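Local coordinates for putative pyruvate dehydrogenase (Rhodopseudomonas palustris, PDB 3IC3), which is of unknown function, though tentatively named a pyruvate dehydrogenase, and carries a domain with no assigned role, at residues A38-R41 against E47-G50; S63-S68 against D73-R78. All blocks are in the same frame, centred on the assembly; numbering follows the deposited sequence. Where two conformers were deposited one is given.

Interaction 1: A38-R41 against E47-G50; sequences AFMR and EMWG. With EDO (1,2-ethanediol), chain E.
The loop that leads from strand 34-39 into helix 46-66 is closed by an apolar cluster in which F39 and M40 at the strand end meet M48 and W49 in the first turn of the helix. M40 and M48, both selenomethionine, reach toward each other tip to tip; in the M48 conformer given here, one of two, M40 CE lies 3.7 Å from M48 CE, a contact that is therefore provisional. The M40 chain runs straight out beyond CG, whereas M48 bends at chi3 (65°). In this conformer the bend brings the M48 methyl over one face of the W49 indole, toward the rim. Flexible, unbranched side chains suit this place because they can bridge backbones that lie far apart. The benzo end of W49 slants against the F39 ring, F39 CD1 lying 4.1 Å from W49 CH2. On the indole's polar side, W49 NE1 is hydrogen-bonded to the carbonyl of F43 within the loop. At the margin, O2 of a 1,2-ethanediol, probably from the crystallisation liquor, donates to R41 O at 2.8 Å; the diol also bonds R66 NH1 of the second subunit, so it sits between the chains. Strand 23-31 backs the cluster through I23, V25 and L26, and H59 of the second subunit stacks on F39 and also meets W49.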
ATOM      1  N   ALA A  38      -0.911  -3.969  -7.360  1.00 12.04           N
ATOM      2  CA  ALA A  38      -1.624  -5.252  -7.475  1.00 11.82           C
ATOM      3  C   ALA A  38      -2.277  -5.505  -6.111  1.00 12.53           C
ATOM      4  O   ALA A  38      -1.566  -5.567  -5.113  1.00 11.46           O
ATOM      5  CB  ALA A  38      -0.655  -6.379  -7.782  1.00 13.02           C
ATOM      6  N   PHE A  39      -3.601  -5.660  -6.068  1.00 11.09           N
ATOM      7  CA  PHE A  39      -4.301  -6.027  -4.842  1.00 10.86           C
ATOM      8  C   PHE A  39      -4.873  -7.436  -4.883  1.00 11.09           C
ATOM      9  O   PHE A  39      -5.354  -7.892  -5.926  1.00 10.30           O
ATOM     10  CB  PHE A  39      -5.486  -5.116  -4.591  1.00 11.26           C
ATOM     11  CG  PHE A  39      -5.128  -3.717  -4.190  1.00 11.31           C
ATOM     12  CD1 PHE A  39      -4.654  -3.445  -2.929  1.00 14.48           C
ATOM     13  CD2 PHE A  39      -5.351  -2.666  -5.070  1.00 14.53           C
ATOM     14  CE1 PHE A  39      -4.370  -2.122  -2.547  1.00 13.77           C
ATOM     15  CE2 PHE A  39      -5.072  -1.348  -4.680  1.00 14.07           C
ATOM     16  CZ  PHE A  39      -4.586  -1.108  -3.435  1.00 14.24           C
HETATM   17  N   MSE A  40      -4.868  -8.095  -3.733  1.00 11.41           N
HETATM   18  CA  MSE A  40      -5.635  -9.317  -3.564  1.00 12.38           C
HETATM   19  C   MSE A  40      -7.103  -9.056  -3.658  1.00 14.57           C
HETATM   20  O   MSE A  40      -7.555  -7.938  -3.418  1.00 14.75           O
HETATM   21  CB  MSE A  40      -5.355  -9.965  -2.206  1.00 12.93           C
HETATM   22  CG  MSE A  40      -5.823  -9.193  -0.992  1.00 11.83           C
HETATM   23 SE   MSE A  40      -5.471 -10.211   0.633  0.70 15.57          SE
HETATM   24  CE  MSE A  40      -6.266  -8.999   1.932  1.00 18.85           C
ATOM     25  N   ARG A  41      -7.843 -10.117  -3.971  1.00 16.05           N
ATOM     26  CA  ARG A  41      -9.308 -10.090  -4.079  1.00 18.00           C
ATOM     27  C   ARG A  41     -10.003  -9.890  -2.726  1.00 19.34           C
ATOM     28  O   ARG A  41     -10.914  -9.073  -2.634  1.00 19.49           O
ATOM     29  CB  ARG A  41      -9.792 -11.377  -4.737  1.00 17.32           C
ATOM     30  N   GLU A  47     -10.082  -3.311   9.943  1.00 18.79           N
ATOM     31  CA  GLU A  47      -8.940  -3.041  10.826  1.00 18.69           C
ATOM     32  C   GLU A  47      -7.610  -3.368  10.167  1.00 17.00           C
ATOM     33  O   GLU A  47      -6.627  -2.685  10.403  1.00 17.53           O
ATOM     34  CB  GLU A  47      -9.065  -3.768  12.171  1.00 19.65           C
ATOM     35  CG  GLU A  47     -10.300  -3.344  12.963  1.00 22.85           C
ATOM     36  CD  GLU A  47     -11.597  -4.060  12.547  1.00 26.12           C
ATOM     37  OE1 GLU A  47     -11.605  -4.914  11.624  1.00 26.56           O
ATOM     38  OE2 GLU A  47     -12.633  -3.771  13.183  1.00 31.89           O
HETATM   39  N   MSE A  48      -7.576  -4.409   9.344  0.60 16.22           N
HETATM   40  CA  MSE A  48      -6.338  -4.782   8.670  0.60 15.51           C
HETATM   41  C   MSE A  48      -5.886  -3.652   7.743  0.60 14.61           C
HETATM   42  O   MSE A  48      -4.700  -3.337   7.677  0.60 13.37           O
HETATM   43  CB  MSE A  48      -6.494  -6.082   7.881  0.60 15.58           C
HETATM   44  CG  MSE A  48      -5.190  -6.604   7.259  0.60 16.96           C
HETATM   45 SE   MSE A  48      -5.389  -7.615   5.596  0.50 21.01          SE
HETATM   46  CE  MSE A  48      -6.075  -6.209   4.423  0.60 19.88           C
ATOM     47  N   TRP A  49      -6.833  -3.057   7.016  1.00 13.99           N
ATOM     48  CA  TRP A  49      -6.493  -1.954   6.099  1.00 14.18           C
ATOM     49  C   TRP A  49      -6.010  -0.748   6.897  1.00 13.34           C
ATOM     50  O   TRP A  49      -5.092  -0.046   6.482  1.00 12.62           O
ATOM     51  CB  TRP A  49      -7.685  -1.610   5.189  1.00 14.27           C
ATOM     52  CG  TRP A  49      -7.978  -2.703   4.246  1.00 15.65           C
ATOM     53  CD1 TRP A  49      -8.955  -3.644   4.370  1.00 19.22           C
ATOM     54  CD2 TRP A  49      -7.250  -3.044   3.060  1.00 15.55           C
ATOM     55  NE1 TRP A  49      -8.896  -4.535   3.328  1.00 21.36           N
ATOM     56  CE2 TRP A  49      -7.856  -4.196   2.511  1.00 18.39           C
ATOM     57  CE3 TRP A  49      -6.139  -2.511   2.423  1.00 16.92           C
ATOM     58  CZ2 TRP A  49      -7.407  -4.793   1.345  1.00 17.73           C
ATOM     59  CZ3 TRP A  49      -5.690  -3.105   1.276  1.00 17.61           C
ATOM     60  CH2 TRP A  49      -6.326  -4.242   0.740  1.00 18.08           C
ATOM     61  N   GLY A  50      -6.610  -0.529   8.062  1.00 13.27           N
ATOM     62  CA  GLY A  50      -6.192   0.532   8.976  1.00 13.99           C
ATOM     63  C   GLY A  50      -4.773   0.341   9.451  1.00 13.65           C
ATOM     64  O   GLY A  50      -3.972   1.289   9.461  1.00 14.06           O
TER
HETATM   65  C1  EDO E  99     -12.922  -8.290  -7.371  1.00 56.95           C
HETATM   66  O1  EDO E  99     -12.220  -8.094  -8.600  1.00 57.33           O
HETATM   67  C2  EDO E  99     -12.046  -9.009  -6.356  1.00 57.59           C
HETATM   68  O2  EDO E  99     -12.020  -8.273  -5.125  1.00 56.89           O

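Interaction 2: S63-S68 against D73-R78; sequences SYARES and DEALER
Apolar packing between A75 and the pair Y64 and A65 joins the end of helix 46-66 to the start of helix 72-87. The methyl of A75 sits obliquely against the Y64 ring, with A75 CB 3.7 Å from Y64 CD2, and it also approaches the neighbouring alanine, A65 CB lying 4.3 Å from A75 CB. With so small a residue on each helix, the backbones come close: the CA atoms of A65 and A75 are 5.7 Å apart. With its ring swung away from the backbone nitrogen (chi1 -167°), Y64 lies along the second helix, past A75 to R78. There the aliphatic R78 CB continues the apolar contact at the ring edge, near its plane, 4.0 Å from Y64 CE2.

Farther out, the guanidinium and ring planes are 65° apart. Y64 OH is 4.0 Å from R78 NH1, too far for a hydrogen bond; that nitrogen is instead bonded to Y70 OH in the connecting loop. The rings of Y64 and Y70 meet edge-to-face, and F43 of the second subunit also meets the Y64 ring.

Polar bonds within 63-68 lie at the helix end. S68 OG donates to Y64 O at 2.8 Å, reaching it from above the carbonyl plane, and is also bonded to Y70 N. In the R66 conformer given, E67 OE2 accepts from R66 NH1 at 3.1 Å through its anti lone pair and lies in the guanidinium plane, a salt bridge. Packing of A75 against Y64 and A65 is that of an alpha-helical hairpin, two helices joined by a short loop.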
ATOM      1  N   SER A  63      11.510   7.280   7.509  1.00 16.51           N
ATOM      2  CA  SER A  63      12.438   7.426   6.396  1.00 17.52           C
ATOM      3  C   SER A  63      12.579   8.859   5.928  1.00 17.43           C
ATOM      4  O   SER A  63      13.670   9.287   5.571  1.00 18.24           O
ATOM      5  CB  SER A  63      12.010   6.565   5.224  1.00 17.79           C
ATOM      6  OG  SER A  63      11.893   5.228   5.644  1.00 21.68           O
ATOM      7  N   TYR A  64      11.480   9.600   5.924  1.00 17.43           N
ATOM      8  CA  TYR A  64      11.502  11.004   5.531  1.00 17.79           C
ATOM      9  C   TYR A  64      12.337  11.822   6.522  1.00 18.49           C
ATOM     10  O   TYR A  64      13.107  12.707   6.125  1.00 17.59           O
ATOM     11  CB  TYR A  64      10.068  11.539   5.495  1.00 18.10           C
ATOM     12  CG  TYR A  64       9.836  12.874   4.836  1.00 17.70           C
ATOM     13  CD1 TYR A  64      10.815  13.515   4.067  1.00 18.82           C
ATOM     14  CD2 TYR A  64       8.592  13.477   4.934  1.00 19.39           C
ATOM     15  CE1 TYR A  64      10.558  14.740   3.454  1.00 18.24           C
ATOM     16  CE2 TYR A  64       8.328  14.684   4.327  1.00 19.96           C
ATOM     17  CZ  TYR A  64       9.303  15.308   3.587  1.00 20.02           C
ATOM     18  OH  TYR A  64       9.003  16.503   2.993  1.00 20.61           O
ATOM     19  N   ALA A  65      12.153  11.535   7.808  1.00 18.90           N
ATOM     20  CA  ALA A  65      12.890  12.245   8.863  1.00 20.49           C
ATOM     21  C   ALA A  65      14.399  11.969   8.768  1.00 21.89           C
ATOM     22  O   ALA A  65      15.206  12.849   9.065  1.00 22.81           O
ATOM     23  CB  ALA A  65      12.346  11.874  10.246  1.00 19.47           C
ATOM     24  N   ARG A  66      14.761  10.743   8.391  0.50 22.77           N
ATOM     25  CA  ARG A  66      16.152  10.390   8.102  0.50 23.62           C
ATOM     26  C   ARG A  66      16.732  11.312   7.044  0.50 24.19           C
ATOM     27  O   ARG A  66      17.777  11.930   7.242  0.50 24.34           O
ATOM     28  CB  ARG A  66      16.253   8.970   7.557  0.50 23.71           C
ATOM     29  CG  ARG A  66      16.360   7.866   8.569  0.50 24.55           C
ATOM     30  CD  ARG A  66      17.066   6.673   7.918  0.50 24.97           C
ATOM     31  NE  ARG A  66      16.843   6.668   6.473  0.50 24.96           N
ATOM     32  CZ  ARG A  66      16.000   5.854   5.847  0.50 25.13           C
ATOM     33  NH1 ARG A  66      15.852   5.935   4.532  0.50 25.09           N
ATOM     34  NH2 ARG A  66      15.302   4.962   6.534  0.50 25.37           N
ATOM     35  N   GLU A  67      16.015  11.422   5.932  1.00 24.79           N
ATOM     36  CA  GLU A  67      16.510  12.083   4.725  1.00 25.62           C
ATOM     37  C   GLU A  67      16.179  13.579   4.667  1.00 25.45           C
ATOM     38  O   GLU A  67      16.173  14.165   3.588  1.00 26.50           O
ATOM     39  CB  GLU A  67      15.929  11.382   3.483  1.00 26.24           C
ATOM     40  CG  GLU A  67      16.103   9.845   3.434  1.00 28.79           C
ATOM     41  CD  GLU A  67      17.551   9.378   3.295  1.00 32.65           C
ATOM     42  OE1 GLU A  67      18.440  10.204   2.991  1.00 33.82           O
ATOM     43  OE2 GLU A  67      17.807   8.166   3.484  1.00 35.83           O
ATOM     44  N   SER A  68      15.909  14.208   5.808  1.00 24.96           N
ATOM     45  CA  SER A  68      15.482  15.603   5.808  1.00 23.97           C
ATOM     46  C   SER A  68      15.710  16.293   7.147  1.00 23.70           C
ATOM     47  O   SER A  68      16.187  15.693   8.112  1.00 23.24           O
ATOM     48  CB  SER A  68      13.995  15.701   5.417  1.00 24.14           C
ATOM     49  OG  SER A  68      13.148  15.429   6.519  1.00 22.14           O
ATOM     50  N   ASP A  73       7.797  13.378  13.889  1.00 18.71           N
ATOM     51  CA  ASP A  73       6.465  13.984  14.048  1.00 18.75           C
ATOM     52  C   ASP A  73       6.131  14.949  12.927  1.00 17.62           C
ATOM     53  O   ASP A  73       5.012  14.925  12.412  1.00 17.19           O
ATOM     54  CB  ASP A  73       6.363  14.783  15.348  1.00 19.41           C
ATOM     55  CG  ASP A  73       6.264  13.914  16.569  1.00 21.22           C
ATOM     56  OD1 ASP A  73       5.967  12.713  16.427  1.00 24.94           O
ATOM     57  OD2 ASP A  73       6.493  14.456  17.670  1.00 25.71           O
ATOM     58  N   GLU A  74       7.070  15.844  12.616  1.00 15.90           N
ATOM     59  CA  GLU A  74       6.904  16.810  11.527  1.00 15.36           C
ATOM     60  C   GLU A  74       6.784  16.094  10.178  1.00 14.07           C
ATOM     61  O   GLU A  74       5.969  16.473   9.327  1.00 13.45           O
ATOM     62  CB  GLU A  74       8.080  17.780  11.474  1.00 15.44           C
ATOM     63  CG  GLU A  74       8.135  18.726  12.663  1.00 17.43           C
ATOM     64  CD  GLU A  74       9.464  19.455  12.777  1.00 19.05           C
ATOM     65  OE1 GLU A  74      10.453  19.069  12.112  1.00 18.85           O
ATOM     66  OE2 GLU A  74       9.510  20.414  13.556  1.00 22.03           O
ATOM     67  N   ALA A  75       7.617  15.084   9.960  1.00 12.96           N
ATOM     68  CA  ALA A  75       7.537  14.303   8.716  1.00 12.81           C
ATOM     69  C   ALA A  75       6.167  13.631   8.565  1.00 12.47           C
ATOM     70  O   ALA A  75       5.580  13.633   7.477  1.00 11.94           O
ATOM     71  CB  ALA A  75       8.638  13.253   8.668  1.00 12.13           C
ATOM     72  N   LEU A  76       5.657  13.062   9.652  1.00 12.19           N
ATOM     73  CA  LEU A  76       4.360  12.418   9.586  1.00 12.32           C
ATOM     74  C   LEU A  76       3.272  13.451   9.286  1.00 12.05           C
ATOM     75  O   LEU A  76       2.417  13.199   8.460  1.00 10.02           O
ATOM     76  CB  LEU A  76       4.023  11.704  10.875  1.00 12.89           C
ATOM     77  CG  LEU A  76       2.735  10.891  10.862  1.00 13.53           C
ATOM     78  CD1 LEU A  76       2.780   9.752   9.826  1.00 11.94           C
ATOM     79  CD2 LEU A  76       2.555  10.360  12.290  1.00 14.54           C
ATOM     80  N   GLU A  77       3.325  14.612   9.939  1.00 11.93           N
ATOM     81  CA  GLU A  77       2.358  15.677   9.625  1.00 13.08           C
ATOM     82  C   GLU A  77       2.357  16.054   8.138  1.00 12.32           C
ATOM     83  O   GLU A  77       1.292  16.205   7.522  1.00 12.54           O
ATOM     84  CB  GLU A  77       2.626  16.927  10.490  1.00 13.60           C
ATOM     85  CG  GLU A  77       1.906  18.197  10.022  1.00 17.57           C
ATOM     86  CD  GLU A  77       0.381  18.154  10.157  1.00 24.89           C
ATOM     87  OE1 GLU A  77      -0.129  17.258  10.869  1.00 27.86           O
ATOM     88  OE2 GLU A  77      -0.315  19.056   9.578  1.00 27.99           O
ATOM     89  N   ARG A  78       3.546  16.211   7.570  1.00 11.88           N
ATOM     90  CA  ARG A  78       3.712  16.553   6.173  1.00 12.29           C
ATOM     91  C   ARG A  78       3.122  15.487   5.248  1.00 11.37           C
ATOM     92  O   ARG A  78       2.413  15.800   4.283  1.00 11.25           O
ATOM     93  CB  ARG A  78       5.197  16.746   5.836  1.00 12.85           C
ATOM     94  CG  ARG A  78       5.862  17.965   6.421  1.00 19.27           C
ATOM     95  CD  ARG A  78       5.320  19.272   5.867  1.00 24.96           C
ATOM     96  NE  ARG A  78       4.786  19.172   4.509  1.00 28.82           N
ATOM     97  CZ  ARG A  78       5.451  19.435   3.382  1.00 31.56           C
ATOM     98  NH1 ARG A  78       6.750  19.804   3.369  1.00 31.86           N
ATOM     99  NH2 ARG A  78       4.800  19.307   2.242  1.00 32.94           N
TER

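Following the chain from the N terminus, the hairpin of strands 23-31 and 34-39 comes first. Interaction 1 then closes the loop between the second strand and helix 46-66, fastening the start of that helix to the sheet. Interaction 2 closes the next loop, where the same helix ends and helix 72-87 begins. The two loops therefore follow in series, neither nested nor crossed, with helix 46-66 as their common element. Their centres lie 25 Å apart, on opposite sides of the chain's centre, and the two do not touch. Both contacts meet the second subunit, so each end of the shared helix belongs to a local closure and to the dimer interface.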